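Local coordinates for protein neutral ceramidase (Pseudomonas aeruginosa, PDB 2ZXC) that hydrolyses the N-acyl linkage of ceramides to give sphingosine and a free fatty acid, and can also make ceramide from these two products, at residues A18-M23 with T546-N551; A42-I47 with V57-D62; Y534-K539 with F639-T644; V540-V545 with G634-F639; T558-V563 with W582-R587. One frame throughout, in Å; residues are numbered along the deposited sequence.

Contact 1 opens first along the chain: 18-23 waits more than 500 residues for 546-551, so it closes a huge loop and joins the N-terminal and C-terminal parts of the enzyme. Contact 2, a local hairpin at 42-47 and 57-62, lies within that loop. The remaining three belong to the C-terminal sandwich. Contact 3 (534-539 with 639-644) encloses contact 4 (540-545 with 634-639), which in turn encloses contact 5 (558-563 with 582-587). Contacts 3 and 4 both cross contact 1 in the sequence; contact 5 follows it. F639 serves contacts 3 and 4, while P549 of contact 1 packs on F559 and Y586 of contact 5.

Contact 1: residues A18-M23 with T546-N551; sequences AAEVGM and TGHPKN
H548 holds its ring anti to the main-chain nitrogen (chi1 -152°), which swings NE2 over to E20, while E20 sends an extended side chain across at about a right angle to meet it. NE2 gives its hydrogen to OE1 of E20 at 2.7 Å, nearly straight at 164°; the bond leaves in the plane of the imidazole but reaches the carboxylate oxygen from above the carboxylate plane. The other ring nitrogen, ND1, accepts the backbone N of K550 at 3.1 Å. With both nitrogens engaged, the ring can hardly rotate.

K550 passes V21 at a slant, its CE 3.5 Å from V21 CG1, and its NZ donates to the carbonyl O of E20 at 2.9 Å. The same ammonium group also holds T510 O and a water that lies 2.7 Å from E20 OE1. Beside these polar links, CB of A19 presses on CG of P549 at a tight 3.3 Å, and a second water joins A18 N to P549 O. W588 packs on both A19 and H548. A His-carboxylate hydrogen bond beside a lysine bound to a carbonyl thus forms part of an interdomain joint, between the N-terminal part of the enzyme and the C-terminal beta sandwich.

Contact 2: residues A42-I47 with V57-D62; sequences ARAFVI and VYVNTD
Strands 42-47 and 57-61 run antiparallel, their axes 165° apart, with R43-N60 and F45-Y58 as hydrogen-bonded pairs and A42-T61, A44-V59 and V46-V57 as the non-hydrogen-bonded pairs between. They are the two arms of a beta hairpin inside the large mixed sheet of the N-terminal domain. The shortest rung is F45 N to Y58 O, 2.7 Å.

On one face sit mostly small apolar groups: CG2 of V59 rests on CB of A44 at 3.7 Å, and helix 120-138 packs over this layer through S133, I134 and A137. The other face carries the larger side chains. The rings of F45 and Y58 lie side by side, pointing the same way, with CD1 of F45 at the edge of the tyrosine ring; Y58 OH goes on to N439. Here too is N60, thought to contact the substrate.

R43, extended from CG to NE, slants off the sheet and back to a buried salt bridge, NH1 to OD2 of D62 at 2.8 Å, syn to the carboxylate but bent (139°) and 22° out of plane. E228 pairs with R43 NE, and W41 N also bonds to D62 OD2. A water accepts from R43 NH1 and donates to N60 O at 2.7 Å.

Contact 3: residues Y534-K539 with F639-T644; sequences YRIGDK and FEVLGT
Y534 begins the contact with both its backbone N and its carbonyl O. The N donates to E640 O at 2.7 Å, and the O accepts L642 N at 2.8 Å; both bonds are nearly straight, and together they make the parallel pairing that brings strand 533-535 to the edge of the mixed sheet beside strand 629-642. The tyrosine side chain leaves the strand with CG beside the backbone N (chi1 -65°), which carries the ring over to F639, where its edge meets the phenylalanine face. It is an offset edge-to-face pair, centroids 5.3 Å apart and planes at 83°, in which CD1 of Y534 comes closest to CD2 of F639. The phenol oxygen is held farther off, by R531 N.

From R535 to D538 the chain makes a type II turn. Within it I536 leans toward strand 629-642, its CG1 lying 4.3 Å from CG1 of V641. T644 lies next to it too, but its exact placement is doubtful. At D538 two bonds close the turn: D538 N to R535 O, and R535 N to D538 OD1 at 3.2 Å.

Segment 639-644 is part of a region required for correct folding and localization. Across the two segments the hydrogen bonds are backbone to backbone, and the side chains contribute apolar and aromatic packing, which together join the end of the chain to strand 533-535.

Contact 4: residues V540-V545 with G634-F639; sequences VTVAFV and GSTRSF
T636 OG1 is gripped twice: it donates to R637 O at 2.9 Å and accepts the backbone N of I615 on the adjoining strand 611-622. The hydroxyl sits between the main-chain N and carbonyl carbon (chi1 68°), and this rotation leaves the methyl CG2 beside the backbone N, directed at strand 539-546. There it meets CZ of F544 at 3.4 Å, the two side chains crossing at about a right angle. V542, on the same strand as F544, reaches the same methyl tip to tip, although the modelled separation is too short to be trusted.

No hydrogen bond passes between 540-545 and 634-639. Their nearest CA atoms, those of F544 and G634, are 7.3 Å apart because the segments lie in different layers of a beta sandwich, the first in the antiparallel sheet that includes strands 526-528 and 595-603, the second in the facing mixed sheet. The two run in roughly opposite directions, 157° apart, and V540, V542 and F544 all point inward between the layers.

F544 pushes its ring against the main chain of G634, with CE1 3.4 Å from the carbonyl carbon and S635 N near the plane of the ring at its edge. The ring of H617 also meets that of F544. At the far end V540 lies over one face of F639 with CG1, 4.1 Å above the ring plane and displaced toward the rim, while CG2 lies 3.9 Å from CE2 of F639.

Contact 5: residues T558-V563 with W582-R587; sequences TFLEVV and WDTQYR. With MG (magnesium ion), chain I.
F559 and Y586 make the tight end of this contact, their rings stacked almost parallel in an offset pair, centroids 4.4 Å apart and planes at 5°. CB of F559 adds a CH-pi contact over the face of the tyrosine, 3.9 Å from its centroid, and CD1 of L560 closes on Y586 CB at 3.6 Å. Toward T584 the packing is looser: L560 CD2 stays 4.1 Å from T584 CB, and V562 CG2 4.1 Å from T584 CG2. E561 and Q585 turn away to the partly exposed outer sides.

T584 OG1 has another task, binding the magnesium ion at 2.5 Å together with a water at 2.2 Å and the carbonyl oxygens of H37, D579 and D581; it also hydrogen-bonds to T578 O. The axes of 560-563 and 584-587 come within 8.8 Å; the strands belong to facing sheets of the C-terminal sandwich: 560-564 lies between 574-578 and 611-622, and 584-591 between 32-36 and 595-603.

Contact 1: residues A18-M23 with T546-N551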
# COMPACT_ATOMS: atom_id res chain seq x y z
N ALA A 18 -6.06 -11.22 9.93
CA ALA A 18 -4.90 -12.08 9.79
C ALA A 18 -5.13 -13.49 9.25
O ALA A 18 -4.18 -14.17 8.88
CB ALA A 18 -4.16 -12.16 11.12
N ALA A 19 -6.38 -13.94 9.22
CA ALA A 19 -6.62 -15.27 8.69
C ALA A 19 -7.92 -15.39 7.92
O ALA A 19 -8.95 -14.85 8.31
CB ALA A 19 -6.59 -16.32 9.80
N GLU A 20 -7.83 -16.10 6.80
CA GLU A 20 -8.96 -16.39 5.93
C GLU A 20 -9.63 -15.27 5.14
O GLU A 20 -10.86 -15.24 5.03
CB GLU A 20 -10.01 -17.19 6.69
CG GLU A 20 -9.43 -18.47 7.29
CD GLU A 20 -10.49 -19.51 7.60
OE1 GLU A 20 -11.52 -19.16 8.23
OE2 GLU A 20 -10.29 -20.69 7.23
N VAL A 21 -8.84 -14.34 4.61
CA VAL A 21 -9.41 -13.33 3.73
C VAL A 21 -8.41 -13.14 2.60
O VAL A 21 -7.22 -12.91 2.82
CB VAL A 21 -9.76 -11.98 4.43
CG1 VAL A 21 -9.69 -12.11 5.92
CG2 VAL A 21 -8.92 -10.87 3.89
N GLY A 22 -8.91 -13.28 1.38
CA GLY A 22 -8.07 -13.15 0.21
C GLY A 22 -7.13 -11.96 0.28
O GLY A 22 -7.52 -10.88 0.73
N MET A 23 -5.90 -12.15 -0.16
CA MET A 23 -4.95 -11.06 -0.13
C MET A 23 -5.12 -10.18 -1.36
O MET A 23 -5.51 -10.65 -2.44
CB MET A 23 -3.53 -11.59 0.02
CG MET A 23 -3.19 -11.80 1.49
SD MET A 23 -2.29 -13.30 1.88
CE MET A 23 -0.62 -12.65 2.03
N THR A 546 -5.25 -21.91 19.90
CA THR A 546 -5.81 -20.58 19.76
C THR A 546 -7.20 -20.51 19.14
O THR A 546 -7.84 -21.53 18.91
CB THR A 546 -4.89 -19.70 18.89
OG1 THR A 546 -3.53 -19.93 19.25
CG2 THR A 546 -5.20 -18.24 19.11
N GLY A 547 -7.64 -19.28 18.90
CA GLY A 547 -8.93 -19.02 18.29
C GLY A 547 -8.66 -18.23 17.02
O GLY A 547 -7.56 -17.71 16.82
N HIS A 548 -9.67 -18.14 16.16
CA HIS A 548 -9.56 -17.43 14.88
C HIS A 548 -9.21 -15.95 15.01
O HIS A 548 -9.97 -15.17 15.57
CB HIS A 548 -10.88 -17.57 14.13
CG HIS A 548 -10.74 -17.52 12.65
ND1 HIS A 548 -10.18 -16.45 11.99
CD2 HIS A 548 -11.09 -18.42 11.69
CE1 HIS A 548 -10.19 -16.69 10.69
NE2 HIS A 548 -10.73 -17.87 10.48
N PRO A 549 -8.05 -15.53 14.47
CA PRO A 549 -7.66 -14.12 14.56
C PRO A 549 -8.67 -13.15 13.97
O PRO A 549 -8.63 -11.95 14.25
CB PRO A 549 -6.30 -14.08 13.84
CG PRO A 549 -6.35 -15.27 12.92
CD PRO A 549 -7.03 -16.32 13.77
N LYS A 550 -9.59 -13.67 13.16
CA LYS A 550 -10.61 -12.85 12.55
C LYS A 550 -11.51 -12.28 13.64
O LYS A 550 -12.17 -11.25 13.46
CB LYS A 550 -11.45 -13.69 11.59
CG LYS A 550 -11.81 -13.00 10.30
CD LYS A 550 -12.53 -13.96 9.37
CE LYS A 550 -12.09 -13.76 7.94
NZ LYS A 550 -12.86 -14.62 7.00
N ASN A 551 -11.55 -12.95 14.78
CA ASN A 551 -12.37 -12.48 15.89
C ASN A 551 -11.91 -11.12 16.38
O ASN A 551 -12.73 -10.32 16.82
CB ASN A 551 -12.32 -13.47 17.05
CG ASN A 551 -13.06 -14.75 16.76
OD1 ASN A 551 -14.21 -14.72 16.33
ND2 ASN A 551 -12.41 -15.87 17.00
O HOH W 1 -6.72 -10.63 12.39
O HOH W 2 -13.26 -17.14 8.06

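Contact 2: residues A42-I47 with V57-D62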
# COMPACT_ATOMS: atom_id res chain seq x y z
N ALA A 42 -0.18 3.09 8.79
CA ALA A 42 -0.53 4.32 8.09
C ALA A 42 0.47 5.31 8.68
O ALA A 42 0.60 5.42 9.90
CB ALA A 42 -1.95 4.75 8.43
N ARG A 43 1.21 5.99 7.82
CA ARG A 43 2.20 6.97 8.26
C ARG A 43 1.76 8.32 7.75
O ARG A 43 1.75 8.56 6.54
CB ARG A 43 3.58 6.60 7.72
CG ARG A 43 4.15 5.33 8.37
CD ARG A 43 5.48 4.91 7.74
NE ARG A 43 6.13 3.84 8.50
CZ ARG A 43 5.84 2.55 8.39
NH1 ARG A 43 4.90 2.13 7.55
NH2 ARG A 43 6.47 1.68 9.16
N ALA A 44 1.37 9.19 8.67
CA ALA A 44 0.87 10.52 8.33
C ALA A 44 1.87 11.65 8.55
O ALA A 44 2.61 11.67 9.54
CB ALA A 44 -0.40 10.81 9.13
N PHE A 45 1.87 12.59 7.62
CA PHE A 45 2.76 13.73 7.68
C PHE A 45 1.94 14.99 7.53
O PHE A 45 1.43 15.28 6.45
CB PHE A 45 3.80 13.64 6.56
CG PHE A 45 4.64 12.40 6.63
CD1 PHE A 45 4.10 11.16 6.33
CD2 PHE A 45 5.97 12.47 7.03
CE1 PHE A 45 4.87 10.00 6.43
CE2 PHE A 45 6.75 11.32 7.13
CZ PHE A 45 6.19 10.08 6.83
N VAL A 46 1.78 15.72 8.62
CA VAL A 46 1.02 16.95 8.57
C VAL A 46 2.02 18.08 8.40
O VAL A 46 3.00 18.18 9.13
CB VAL A 46 0.23 17.17 9.88
CG1 VAL A 46 -0.53 18.49 9.80
CG2 VAL A 46 -0.73 16.00 10.11
N ILE A 47 1.79 18.94 7.41
CA ILE A 47 2.70 20.05 7.18
C ILE A 47 1.94 21.37 7.30
O ILE A 47 0.94 21.58 6.62
CB ILE A 47 3.36 19.97 5.78
CG1 ILE A 47 4.06 18.62 5.60
CG2 ILE A 47 4.38 21.08 5.62
CD1 ILE A 47 4.63 18.40 4.20
N VAL A 57 -1.99 17.37 4.56
CA VAL A 57 -1.80 16.05 5.16
C VAL A 57 -1.52 15.01 4.09
O VAL A 57 -2.26 14.88 3.13
CB VAL A 57 -3.05 15.57 5.93
CG1 VAL A 57 -2.75 14.28 6.67
CG2 VAL A 57 -3.50 16.63 6.90
N TYR A 58 -0.42 14.28 4.27
CA TYR A 58 -0.06 13.22 3.35
C TYR A 58 0.07 11.96 4.18
O TYR A 58 0.74 11.94 5.21
CB TYR A 58 1.28 13.52 2.66
CG TYR A 58 1.82 12.34 1.86
CD1 TYR A 58 2.70 11.43 2.43
CD2 TYR A 58 1.42 12.14 0.53
CE1 TYR A 58 3.18 10.33 1.71
CE2 TYR A 58 1.89 11.04 -0.20
CZ TYR A 58 2.77 10.15 0.40
OH TYR A 58 3.23 9.06 -0.32
N VAL A 59 -0.60 10.91 3.74
CA VAL A 59 -0.54 9.65 4.46
C VAL A 59 -0.18 8.52 3.52
O VAL A 59 -0.86 8.28 2.52
CB VAL A 59 -1.88 9.30 5.13
CG1 VAL A 59 -1.72 8.04 5.97
CG2 VAL A 59 -2.35 10.45 5.99
N ASN A 60 0.91 7.83 3.84
CA ASN A 60 1.31 6.70 3.03
C ASN A 60 0.95 5.46 3.83
O ASN A 60 1.29 5.34 5.01
CB ASN A 60 2.80 6.75 2.73
CG ASN A 60 3.20 5.80 1.63
OD1 ASN A 60 2.55 5.73 0.59
ND2 ASN A 60 4.27 5.05 1.86
N THR A 61 0.27 4.52 3.18
CA THR A 61 -0.19 3.31 3.85
C THR A 61 0.45 2.03 3.31
O THR A 61 0.71 1.90 2.12
CB THR A 61 -1.72 3.20 3.72
OG1 THR A 61 -2.07 3.16 2.33
CG2 THR A 61 -2.40 4.42 4.33
N ASP A 62 0.70 1.08 4.22
CA ASP A 62 1.26 -0.22 3.85
C ASP A 62 0.10 -1.06 3.32
O ASP A 62 -0.32 -2.04 3.96
CB ASP A 62 1.88 -0.91 5.07
CG ASP A 62 3.11 -0.20 5.61
OD1 ASP A 62 3.98 0.21 4.80
OD2 ASP A 62 3.22 -0.05 6.85
O HOH W 3 2.97 3.36 5.61

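Contact 3: residues Y534-K539 with F639-T644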
# COMPACT_ATOMS: atom_id res chain seq x y z
N TYR A 534 18.99 -21.79 23.24
CA TYR A 534 19.23 -21.45 21.84
C TYR A 534 20.43 -20.53 21.73
O TYR A 534 20.80 -19.86 22.69
CB TYR A 534 18.04 -20.73 21.22
CG TYR A 534 16.78 -21.55 21.12
CD1 TYR A 534 15.89 -21.61 22.19
CD2 TYR A 534 16.47 -22.24 19.96
CE1 TYR A 534 14.71 -22.35 22.10
CE2 TYR A 534 15.30 -22.98 19.85
CZ TYR A 534 14.43 -23.03 20.93
OH TYR A 534 13.26 -23.75 20.83
N ARG A 535 21.03 -20.51 20.55
CA ARG A 535 22.16 -19.65 20.30
C ARG A 535 21.65 -18.54 19.40
O ARG A 535 20.62 -18.68 18.75
CB ARG A 535 23.28 -20.44 19.61
CG ARG A 535 23.51 -21.81 20.24
CD ARG A 535 24.88 -22.36 19.93
NE ARG A 535 25.52 -22.86 21.14
CZ ARG A 535 26.72 -22.46 21.58
NH1 ARG A 535 27.41 -21.57 20.89
NH2 ARG A 535 27.20 -22.95 22.71
N ILE A 536 22.36 -17.42 19.37
CA ILE A 536 21.97 -16.30 18.53
C ILE A 536 22.06 -16.74 17.07
O ILE A 536 23.08 -17.26 16.63
CB ILE A 536 22.89 -15.09 18.80
CG1 ILE A 536 22.58 -14.55 20.20
CG2 ILE A 536 22.72 -14.05 17.72
CD1 ILE A 536 23.62 -13.61 20.76
N GLY A 537 20.97 -16.53 16.33
CA GLY A 537 20.94 -16.93 14.94
C GLY A 537 19.99 -18.10 14.75
O GLY A 537 19.60 -18.42 13.63
N ASP A 538 19.61 -18.73 15.86
CA ASP A 538 18.69 -19.86 15.82
C ASP A 538 17.25 -19.37 15.77
O ASP A 538 16.94 -18.26 16.24
CB ASP A 538 18.87 -20.75 17.05
CG ASP A 538 20.11 -21.62 16.98
OD1 ASP A 538 20.41 -22.31 17.97
OD2 ASP A 538 20.78 -21.61 15.92
N LYS A 539 16.37 -20.19 15.21
CA LYS A 539 14.96 -19.83 15.15
C LYS A 539 14.18 -20.61 16.18
O LYS A 539 14.15 -21.84 16.16
CB LYS A 539 14.38 -20.10 13.75
CG LYS A 539 12.92 -19.65 13.63
CD LYS A 539 12.41 -19.69 12.20
CE LYS A 539 12.33 -21.11 11.66
NZ LYS A 539 11.79 -21.12 10.27
N PHE A 639 13.26 -20.29 28.14
CA PHE A 639 14.37 -20.93 27.46
C PHE A 639 15.56 -19.99 27.60
O PHE A 639 15.38 -18.81 27.90
CB PHE A 639 14.07 -21.21 25.98
CG PHE A 639 13.69 -20.00 25.19
CD1 PHE A 639 12.38 -19.53 25.20
CD2 PHE A 639 14.62 -19.35 24.39
CE1 PHE A 639 12.00 -18.44 24.42
CE2 PHE A 639 14.25 -18.25 23.61
CZ PHE A 639 12.94 -17.80 23.63
N GLU A 640 16.76 -20.51 27.40
CA GLU A 640 17.95 -19.70 27.54
C GLU A 640 18.62 -19.32 26.23
O GLU A 640 18.76 -20.14 25.33
CB GLU A 640 18.96 -20.43 28.44
CG GLU A 640 20.33 -19.78 28.52
CD GLU A 640 21.15 -20.31 29.68
OE1 GLU A 640 21.22 -21.55 29.86
OE2 GLU A 640 21.73 -19.49 30.42
N VAL A 641 19.02 -18.06 26.14
CA VAL A 641 19.70 -17.55 24.96
C VAL A 641 21.17 -17.47 25.34
O VAL A 641 21.57 -16.69 26.20
CB VAL A 641 19.19 -16.15 24.57
CG1 VAL A 641 20.03 -15.58 23.45
CG2 VAL A 641 17.73 -16.24 24.14
N LEU A 642 21.98 -18.30 24.69
CA LEU A 642 23.40 -18.36 24.97
C LEU A 642 24.26 -17.42 24.13
O LEU A 642 24.02 -17.22 22.94
CB LEU A 642 23.89 -19.80 24.77
CG LEU A 642 23.24 -20.80 25.73
CD1 LEU A 642 23.66 -22.22 25.38
CD2 LEU A 642 23.65 -20.46 27.16
N GLY A 643 25.27 -16.82 24.77
CA GLY A 643 26.17 -15.94 24.07
C GLY A 643 26.79 -16.77 22.97
O GLY A 643 27.21 -17.91 23.21
N THR A 644 26.85 -16.23 21.76
CA THR A 644 27.39 -16.99 20.63
C THR A 644 28.27 -16.17 19.69
O THR A 644 27.72 -15.45 18.83
CB THR A 644 26.23 -17.65 19.84
OG1 THR A 644 26.37 -17.38 18.44
CG2 THR A 644 24.90 -17.11 20.33

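Contact 4: residues V540-V545 with G634-F639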
# COMPACT_ATOMS: atom_id res chain seq x y z
N VAL A 540 13.57 -19.89 17.11
CA VAL A 540 12.77 -20.50 18.15
C VAL A 540 11.36 -20.63 17.61
O VAL A 540 10.77 -19.64 17.15
CB VAL A 540 12.75 -19.61 19.42
CG1 VAL A 540 12.01 -20.31 20.55
CG2 VAL A 540 14.18 -19.27 19.83
N THR A 541 10.82 -21.84 17.62
CA THR A 541 9.46 -22.07 17.14
C THR A 541 8.63 -22.64 18.29
O THR A 541 9.02 -23.62 18.93
CB THR A 541 9.41 -23.06 15.97
OG1 THR A 541 10.14 -22.51 14.86
CG2 THR A 541 7.97 -23.32 15.54
N VAL A 542 7.49 -22.01 18.53
CA VAL A 542 6.59 -22.41 19.60
C VAL A 542 5.15 -22.41 19.07
O VAL A 542 4.85 -21.73 18.10
CB VAL A 542 6.76 -21.41 20.77
CG1 VAL A 542 5.50 -21.32 21.58
CG2 VAL A 542 7.94 -21.85 21.64
N ALA A 543 4.26 -23.18 19.71
CA ALA A 543 2.87 -23.25 19.25
C ALA A 543 1.84 -23.27 20.38
O ALA A 543 2.09 -23.82 21.46
CB ALA A 543 2.67 -24.47 18.36
N PHE A 544 0.68 -22.68 20.11
CA PHE A 544 -0.40 -22.58 21.09
C PHE A 544 -1.76 -22.98 20.54
O PHE A 544 -1.99 -22.95 19.33
CB PHE A 544 -0.54 -21.14 21.59
CG PHE A 544 0.64 -20.61 22.35
CD1 PHE A 544 0.64 -20.61 23.74
CD2 PHE A 544 1.73 -20.08 21.67
CE1 PHE A 544 1.71 -20.08 24.45
CE2 PHE A 544 2.81 -19.54 22.38
CZ PHE A 544 2.79 -19.54 23.77
N VAL A 545 -2.66 -23.34 21.45
CA VAL A 545 -4.03 -23.66 21.08
C VAL A 545 -4.63 -22.26 21.02
O VAL A 545 -4.52 -21.48 21.97
CB VAL A 545 -4.73 -24.47 22.19
CG1 VAL A 545 -6.22 -24.58 21.88
CG2 VAL A 545 -4.08 -25.85 22.30
N GLY A 634 -1.45 -17.63 26.38
CA GLY A 634 -0.62 -18.51 27.16
C GLY A 634 0.81 -18.05 27.06
O GLY A 634 1.15 -17.20 26.24
N SER A 635 1.66 -18.63 27.90
CA SER A 635 3.07 -18.29 27.93
C SER A 635 3.83 -19.59 27.99
O SER A 635 3.47 -20.49 28.75
CB SER A 635 3.39 -17.43 29.15
OG SER A 635 2.72 -16.18 29.08
N THR A 636 4.88 -19.71 27.18
CA THR A 636 5.69 -20.91 27.19
C THR A 636 6.59 -20.89 28.42
O THR A 636 6.63 -19.89 29.15
CB THR A 636 6.62 -20.97 25.97
OG1 THR A 636 7.61 -19.93 26.07
CG2 THR A 636 5.84 -20.79 24.69
N ARG A 637 7.30 -21.98 28.65
CA ARG A 637 8.22 -22.04 29.77
C ARG A 637 9.39 -21.20 29.27
O ARG A 637 9.44 -20.85 28.09
CB ARG A 637 8.68 -23.47 30.00
CG ARG A 637 9.41 -24.07 28.82
CD ARG A 637 9.68 -25.53 29.04
NE ARG A 637 10.38 -26.12 27.90
CZ ARG A 637 10.51 -27.42 27.70
NH1 ARG A 637 9.98 -28.28 28.56
NH2 ARG A 637 11.15 -27.87 26.63
N SER A 638 10.33 -20.89 30.15
CA SER A 638 11.47 -20.08 29.75
C SER A 638 12.57 -20.91 29.09
O SER A 638 12.76 -22.08 29.42
CB SER A 638 12.07 -19.35 30.96
OG SER A 638 12.81 -20.23 31.79
N PHE A 639 13.26 -20.29 28.14
CA PHE A 639 14.37 -20.93 27.46
C PHE A 639 15.56 -19.99 27.60
O PHE A 639 15.38 -18.81 27.90
CB PHE A 639 14.07 -21.21 25.98
CG PHE A 639 13.69 -20.00 25.19
CD1 PHE A 639 12.38 -19.53 25.20
CD2 PHE A 639 14.62 -19.35 24.39
CE1 PHE A 639 12.00 -18.44 24.42
CE2 PHE A 639 14.25 -18.25 23.61
CZ PHE A 639 12.94 -17.80 23.63

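Contact 5: residues T558-V563 with W582-R587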
# COMPACT_ATOMS: atom_id res chain seq x y z
N THR A 558 -0.85 -7.06 19.90
CA THR A 558 -0.06 -8.11 19.26
C THR A 558 -0.52 -9.52 19.58
O THR A 558 -1.16 -9.75 20.60
CB THR A 558 1.41 -7.98 19.69
OG1 THR A 558 2.20 -9.00 19.06
CG2 THR A 558 1.53 -8.09 21.21
N PHE A 559 -0.20 -10.45 18.69
CA PHE A 559 -0.56 -11.86 18.88
C PHE A 559 0.54 -12.57 19.64
O PHE A 559 0.37 -13.70 20.09
CB PHE A 559 -0.79 -12.54 17.53
CG PHE A 559 -2.11 -12.22 16.90
CD1 PHE A 559 -3.26 -12.92 17.27
CD2 PHE A 559 -2.22 -11.20 15.96
CE1 PHE A 559 -4.50 -12.61 16.71
CE2 PHE A 559 -3.45 -10.88 15.40
CZ PHE A 559 -4.59 -11.58 15.78
N LEU A 560 1.68 -11.90 19.80
CA LEU A 560 2.78 -12.49 20.52
C LEU A 560 3.78 -11.49 21.09
O LEU A 560 3.87 -10.35 20.64
CB LEU A 560 3.53 -13.51 19.65
CG LEU A 560 4.37 -13.20 18.40
CD1 LEU A 560 3.46 -12.91 17.22
CD2 LEU A 560 5.34 -12.06 18.66
N GLU A 561 4.51 -11.95 22.09
CA GLU A 561 5.54 -11.14 22.72
C GLU A 561 6.68 -12.04 23.15
O GLU A 561 6.47 -13.09 23.76
CB GLU A 561 5.01 -10.42 23.97
CG GLU A 561 3.86 -9.47 23.74
CD GLU A 561 3.45 -8.77 25.02
OE1 GLU A 561 3.50 -9.42 26.08
OE2 GLU A 561 3.06 -7.59 24.97
N VAL A 562 7.89 -11.63 22.81
CA VAL A 562 9.08 -12.35 23.21
C VAL A 562 9.49 -11.58 24.45
O VAL A 562 9.79 -10.38 24.38
CB VAL A 562 10.19 -12.26 22.15
CG1 VAL A 562 11.47 -12.88 22.68
CG2 VAL A 562 9.75 -12.99 20.89
N VAL A 563 9.47 -12.25 25.60
CA VAL A 563 9.79 -11.60 26.86
C VAL A 563 11.13 -11.99 27.46
O VAL A 563 11.50 -13.17 27.49
CB VAL A 563 8.68 -11.89 27.89
CG1 VAL A 563 8.97 -11.15 29.19
CG2 VAL A 563 7.33 -11.46 27.33
N TRP A 582 10.42 -7.90 12.34
CA TRP A 582 10.92 -8.75 11.27
C TRP A 582 11.39 -10.09 11.80
O TRP A 582 11.28 -11.11 11.12
CB TRP A 582 12.08 -8.05 10.56
CG TRP A 582 12.67 -8.86 9.44
CD1 TRP A 582 13.72 -9.73 9.52
CD2 TRP A 582 12.20 -8.92 8.09
NE1 TRP A 582 13.93 -10.33 8.30
CE2 TRP A 582 13.00 -9.86 7.41
CE3 TRP A 582 11.16 -8.28 7.40
CZ2 TRP A 582 12.81 -10.17 6.05
CZ3 TRP A 582 10.97 -8.59 6.05
CH2 TRP A 582 11.79 -9.53 5.40
N ASP A 583 11.90 -10.09 13.03
CA ASP A 583 12.41 -11.31 13.65
C ASP A 583 11.36 -12.31 14.12
O ASP A 583 11.70 -13.44 14.48
CB ASP A 583 13.32 -10.96 14.83
CG ASP A 583 14.52 -10.14 14.41
OD1 ASP A 583 15.08 -10.44 13.33
OD2 ASP A 583 14.91 -9.22 15.15
N THR A 584 10.09 -11.91 14.13
CA THR A 584 9.04 -12.81 14.57
C THR A 584 8.03 -13.12 13.47
O THR A 584 7.94 -12.41 12.48
CB THR A 584 8.25 -12.24 15.76
OG1 THR A 584 7.63 -11.01 15.38
CG2 THR A 584 9.18 -12.01 16.96
N GLN A 585 7.29 -14.20 13.67
CA GLN A 585 6.26 -14.60 12.73
C GLN A 585 5.12 -15.26 13.50
O GLN A 585 5.35 -16.04 14.43
CB GLN A 585 6.82 -15.58 11.68
CG GLN A 585 7.85 -14.94 10.76
CD GLN A 585 8.23 -15.82 9.59
OE1 GLN A 585 9.09 -15.47 8.79
NE2 GLN A 585 7.58 -16.98 9.48
N TYR A 586 3.91 -14.90 13.12
CA TYR A 586 2.70 -15.45 13.72
C TYR A 586 1.95 -16.14 12.59
O TYR A 586 1.59 -15.52 11.58
CB TYR A 586 1.85 -14.32 14.29
CG TYR A 586 0.40 -14.72 14.49
CD1 TYR A 586 0.04 -15.68 15.43
CD2 TYR A 586 -0.60 -14.17 13.69
CE1 TYR A 586 -1.28 -16.09 15.57
CE2 TYR A 586 -1.93 -14.57 13.82
CZ TYR A 586 -2.26 -15.53 14.76
OH TYR A 586 -3.56 -15.95 14.87
N ARG A 587 1.72 -17.44 12.75
CA ARG A 587 1.01 -18.19 11.74
C ARG A 587 -0.20 -18.88 12.35
O ARG A 587 -0.12 -19.43 13.45
CB ARG A 587 1.94 -19.22 11.09
CG ARG A 587 1.32 -19.94 9.90
CD ARG A 587 2.34 -20.86 9.25
NE ARG A 587 3.53 -20.13 8.81
CZ ARG A 587 3.66 -19.52 7.63
NH1 ARG A 587 2.67 -19.54 6.75
NH2 ARG A 587 4.78 -18.87 7.34
MG MG I . 6.40 -10.33 13.31
O HOH W 4 4.73 -11.72 13.55